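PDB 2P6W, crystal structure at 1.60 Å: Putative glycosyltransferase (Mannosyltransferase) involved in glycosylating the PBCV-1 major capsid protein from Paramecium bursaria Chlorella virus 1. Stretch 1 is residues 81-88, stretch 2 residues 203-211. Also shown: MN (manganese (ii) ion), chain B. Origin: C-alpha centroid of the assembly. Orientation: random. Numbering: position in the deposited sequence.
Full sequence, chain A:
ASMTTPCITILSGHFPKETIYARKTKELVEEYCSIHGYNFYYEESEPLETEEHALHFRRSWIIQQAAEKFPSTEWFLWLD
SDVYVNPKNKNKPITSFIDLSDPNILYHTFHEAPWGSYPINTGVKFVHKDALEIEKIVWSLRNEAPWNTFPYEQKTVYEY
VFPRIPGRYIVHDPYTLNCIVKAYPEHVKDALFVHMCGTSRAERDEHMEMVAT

Stretch 1 (81-88) SDVYVNPK
Stretch 2 203-211: ERDEHMEMV

Residues 81-88 place a short strand, Val83 to Val85, against one side of a helix that enters stretch 2 from earlier in the chain. The CA register sets the direction: Asp82 CA lies 7.5 Å from Arg204 CA, Tyr84 CA 8.9 Å from Met208 CA, and Pro87 CA 7.7 Å from Val211 CA, so both segments advance the same way. No hydrogen bond crosses; packing and one charge pair join them, burying 305 Å² in sum. Strand alternation (phi/psi -111/140, -134/170 and -90/123 for residues 83-85) points Tyr84 toward the helix and both valines, chi1 t, away from it.

The side chain of Glu203 does not reach stretch 1, but its carbonyl accepts from His207 within a helix already under way: His207 N to Glu203 O and Met208 N to Arg204 O are each 2.9 Å, with phi/psi near -63/-42 through this part.

Arg204 points toward stretch 1, and its extended side chain (m, t, t, chi4 168°) carries the guanidinium beside Asp82. Asp82 CB lies over one face of that group, 3.5 Å from Arg204 CZ. The salt bridge is long, Asp82 OD1 to Arg204 NH1 3.7 Å, and the oxygen sits well out of the guanidinium plane, so the attraction is of charge alone. The arginine nitrogens find hydrogen bonds elsewhere in the structure. With chi1 41° and chi2 -96°, Asp82 also binds the manganese ion, Asp82 OD2 to MN 2.1 Å; a carboxylate suits both roles.

Asp205 and Glu206 lie out of reach. The CA-to-CB bond of His207 (chi1 t, chi2 -91°) points toward stretch 1, and its ring meets that of Tyr84 (chi1 p, chi2 94°) rim to rim, centroids 5.6 Å apart and planes at 50°, neither over the other's face.

Met208 leaves the helix sideways, but three m rotamers curl its end back to the buried tyrosine. Its CE lies over one ring face, and Met208 SD is 3.5 Å from Tyr84 CD2 and 4.0 Å from the ring centroid, 32° off the normal. A flexible thioether can follow the flat ring in this way.

Glu209 and Met210 do not touch stretch 1. Val211, chi1 t, points toward it and packs against both Tyr84 and Pro87: Val211 CG2 is 3.7 Å from Tyr84 CZ, approaching the ring obliquely, and Val211 CG1 is 3.7 Å from Pro87 CG and 4.0 Å from Tyr84 CE1. Pro87, with C-gamma exo pucker and phi/psi -53/-34, offers a compact apolar surface that closes this more exposed end of the contact.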

# COMPACT_ATOMS: atom_id res chain seq x y z
N SER A 81 -1.35 -3.07 6.37
CA SER A 81 -0.83 -3.20 7.74
C SER A 81 0.09 -4.41 7.91
O SER A 81 0.74 -4.56 8.96
CB SER A 81 -1.98 -3.25 8.76
OG SER A 81 -2.89 -4.30 8.42
N ASP A 82 0.18 -5.25 6.89
CA ASP A 82 1.11 -6.38 6.91
C ASP A 82 2.40 -6.05 6.12
O ASP A 82 3.18 -6.94 5.77
CB ASP A 82 0.42 -7.64 6.41
CG ASP A 82 -0.48 -7.39 5.21
OD1 ASP A 82 -1.71 -7.20 5.40
OD2 ASP A 82 0.03 -7.37 4.08
N VAL A 83 2.63 -4.76 5.87
CA VAL A 83 3.87 -4.31 5.24
C VAL A 83 4.69 -3.54 6.28
O VAL A 83 4.13 -2.79 7.08
CB VAL A 83 3.58 -3.39 4.02
CG1 VAL A 83 4.86 -2.75 3.52
CG2 VAL A 83 2.92 -4.18 2.88
N TYR A 84 6.01 -3.73 6.31
CA TYR A 84 6.81 -2.91 7.22
C TYR A 84 8.04 -2.35 6.54
O TYR A 84 8.36 -2.71 5.41
CB TYR A 84 7.20 -3.69 8.48
CG TYR A 84 8.10 -4.87 8.22
CD1 TYR A 84 9.48 -4.76 8.32
CD2 TYR A 84 7.56 -6.12 7.91
CE1 TYR A 84 10.30 -5.85 8.09
CE2 TYR A 84 8.37 -7.23 7.68
CZ TYR A 84 9.75 -7.09 7.77
OH TYR A 84 10.56 -8.18 7.56
N VAL A 85 8.71 -1.44 7.23
CA VAL A 85 9.93 -0.86 6.72
C VAL A 85 11.09 -1.71 7.22
O VAL A 85 11.26 -1.92 8.42
CB VAL A 85 10.07 0.60 7.20
CG1 VAL A 85 11.43 1.15 6.82
CG2 VAL A 85 8.96 1.49 6.59
N ASN A 86 11.89 -2.21 6.28
CA ASN A 86 13.11 -2.97 6.60
C ASN A 86 14.08 -2.11 7.44
O ASN A 86 14.59 -1.11 6.94
CB ASN A 86 13.78 -3.39 5.30
CG ASN A 86 15.11 -4.11 5.51
OD1 ASN A 86 15.46 -4.49 6.63
ND2 ASN A 86 15.86 -4.29 4.43
N PRO A 87 14.34 -2.50 8.70
CA PRO A 87 15.22 -1.68 9.55
C PRO A 87 16.58 -1.36 8.90
O PRO A 87 17.11 -0.26 9.11
CB PRO A 87 15.40 -2.52 10.81
CG PRO A 87 14.18 -3.37 10.88
CD PRO A 87 13.81 -3.67 9.44
N LYS A 88 17.11 -2.29 8.12
CA LYS A 88 18.43 -2.11 7.49
C LYS A 88 18.43 -0.90 6.54
O LYS A 88 19.47 -0.27 6.32
CB LYS A 88 18.89 -3.38 6.74
CG LYS A 88 20.22 -3.20 5.99
CD LYS A 88 20.44 -4.29 4.95
CE LYS A 88 21.65 -3.98 4.05
NZ LYS A 88 21.50 -2.69 3.29
N GLU A 203 1.35 -15.92 12.51
CA GLU A 203 2.58 -16.05 11.70
C GLU A 203 3.24 -14.69 11.55
O GLU A 203 4.46 -14.55 11.67
CB GLU A 203 2.24 -16.67 10.34
CG GLU A 203 1.91 -18.17 10.46
CD GLU A 203 1.06 -18.73 9.33
OE1 GLU A 203 0.98 -18.09 8.25
OE2 GLU A 203 0.49 -19.83 9.54
N ARG A 204 2.42 -13.68 11.29
CA ARG A 204 2.89 -12.30 11.24
C ARG A 204 3.44 -11.76 12.57
O ARG A 204 4.44 -11.03 12.58
CB ARG A 204 1.75 -11.41 10.73
CG ARG A 204 1.45 -11.68 9.27
CD ARG A 204 0.19 -10.99 8.80
NE ARG A 204 0.01 -11.08 7.35
CZ ARG A 204 -1.12 -10.76 6.71
NH1 ARG A 204 -2.17 -10.30 7.38
NH2 ARG A 204 -1.18 -10.88 5.39
N ASP A 205 2.76 -12.07 13.68
CA ASP A 205 3.26 -11.71 15.01
C ASP A 205 4.66 -12.30 15.18
O ASP A 205 5.58 -11.63 15.62
CB ASP A 205 2.37 -12.28 16.12
CG ASP A 205 1.04 -11.56 16.26
OD1 ASP A 205 0.78 -10.56 15.56
OD2 ASP A 205 0.23 -12.02 17.12
N GLU A 206 4.79 -13.58 14.82
CA GLU A 206 6.06 -14.28 15.00
C GLU A 206 7.16 -13.68 14.11
O GLU A 206 8.30 -13.51 14.55
CB GLU A 206 5.88 -15.78 14.73
CG GLU A 206 7.09 -16.63 15.10
CD GLU A 206 6.74 -18.06 15.47
OE1 GLU A 206 5.85 -18.66 14.82
OE2 GLU A 206 7.37 -18.60 16.41
N HIS A 207 6.81 -13.32 12.87
CA HIS A 207 7.76 -12.66 11.97
C HIS A 207 8.20 -11.34 12.58
O HIS A 207 9.40 -11.05 12.64
CB HIS A 207 7.15 -12.40 10.59
CG HIS A 207 8.14 -11.95 9.57
ND1 HIS A 207 8.42 -10.62 9.34
CD2 HIS A 207 8.91 -12.65 8.70
CE1 HIS A 207 9.32 -10.53 8.37
NE2 HIS A 207 9.64 -11.75 7.98
N MET A 208 7.24 -10.53 13.02
CA MET A 208 7.57 -9.21 13.51
C MET A 208 8.46 -9.23 14.76
O MET A 208 9.29 -8.34 14.94
CB MET A 208 6.32 -8.35 13.71
CG MET A 208 5.62 -8.00 12.38
SD MET A 208 6.73 -7.28 11.14
CE MET A 208 7.27 -5.77 11.98
N GLU A 209 8.32 -10.27 15.58
CA GLU A 209 9.18 -10.45 16.75
C GLU A 209 10.65 -10.60 16.38
O GLU A 209 11.54 -10.20 17.14
CB GLU A 209 8.72 -11.66 17.57
CG GLU A 209 7.50 -11.41 18.42
CD GLU A 209 6.97 -12.67 19.09
OE1 GLU A 209 7.81 -13.56 19.41
OE2 GLU A 209 5.74 -12.78 19.28
N MET A 210 10.90 -11.16 15.20
CA MET A 210 12.27 -11.37 14.73
C MET A 210 12.82 -10.12 14.06
O MET A 210 14.05 -9.99 13.89
CB MET A 210 12.35 -12.59 13.81
CG MET A 210 12.22 -13.91 14.57
SD MET A 210 12.24 -15.34 13.49
CE MET A 210 10.54 -15.35 12.91
N VAL A 211 11.93 -9.20 13.69
CA VAL A 211 12.33 -7.92 13.11
C VAL A 211 12.88 -6.98 14.18
O VAL A 211 12.19 -6.64 15.15
CB VAL A 211 11.15 -7.24 12.39
CG1 VAL A 211 11.57 -5.86 11.88
CG2 VAL A 211 10.65 -8.11 11.25
MN MN B . -1.04 -7.52 2.32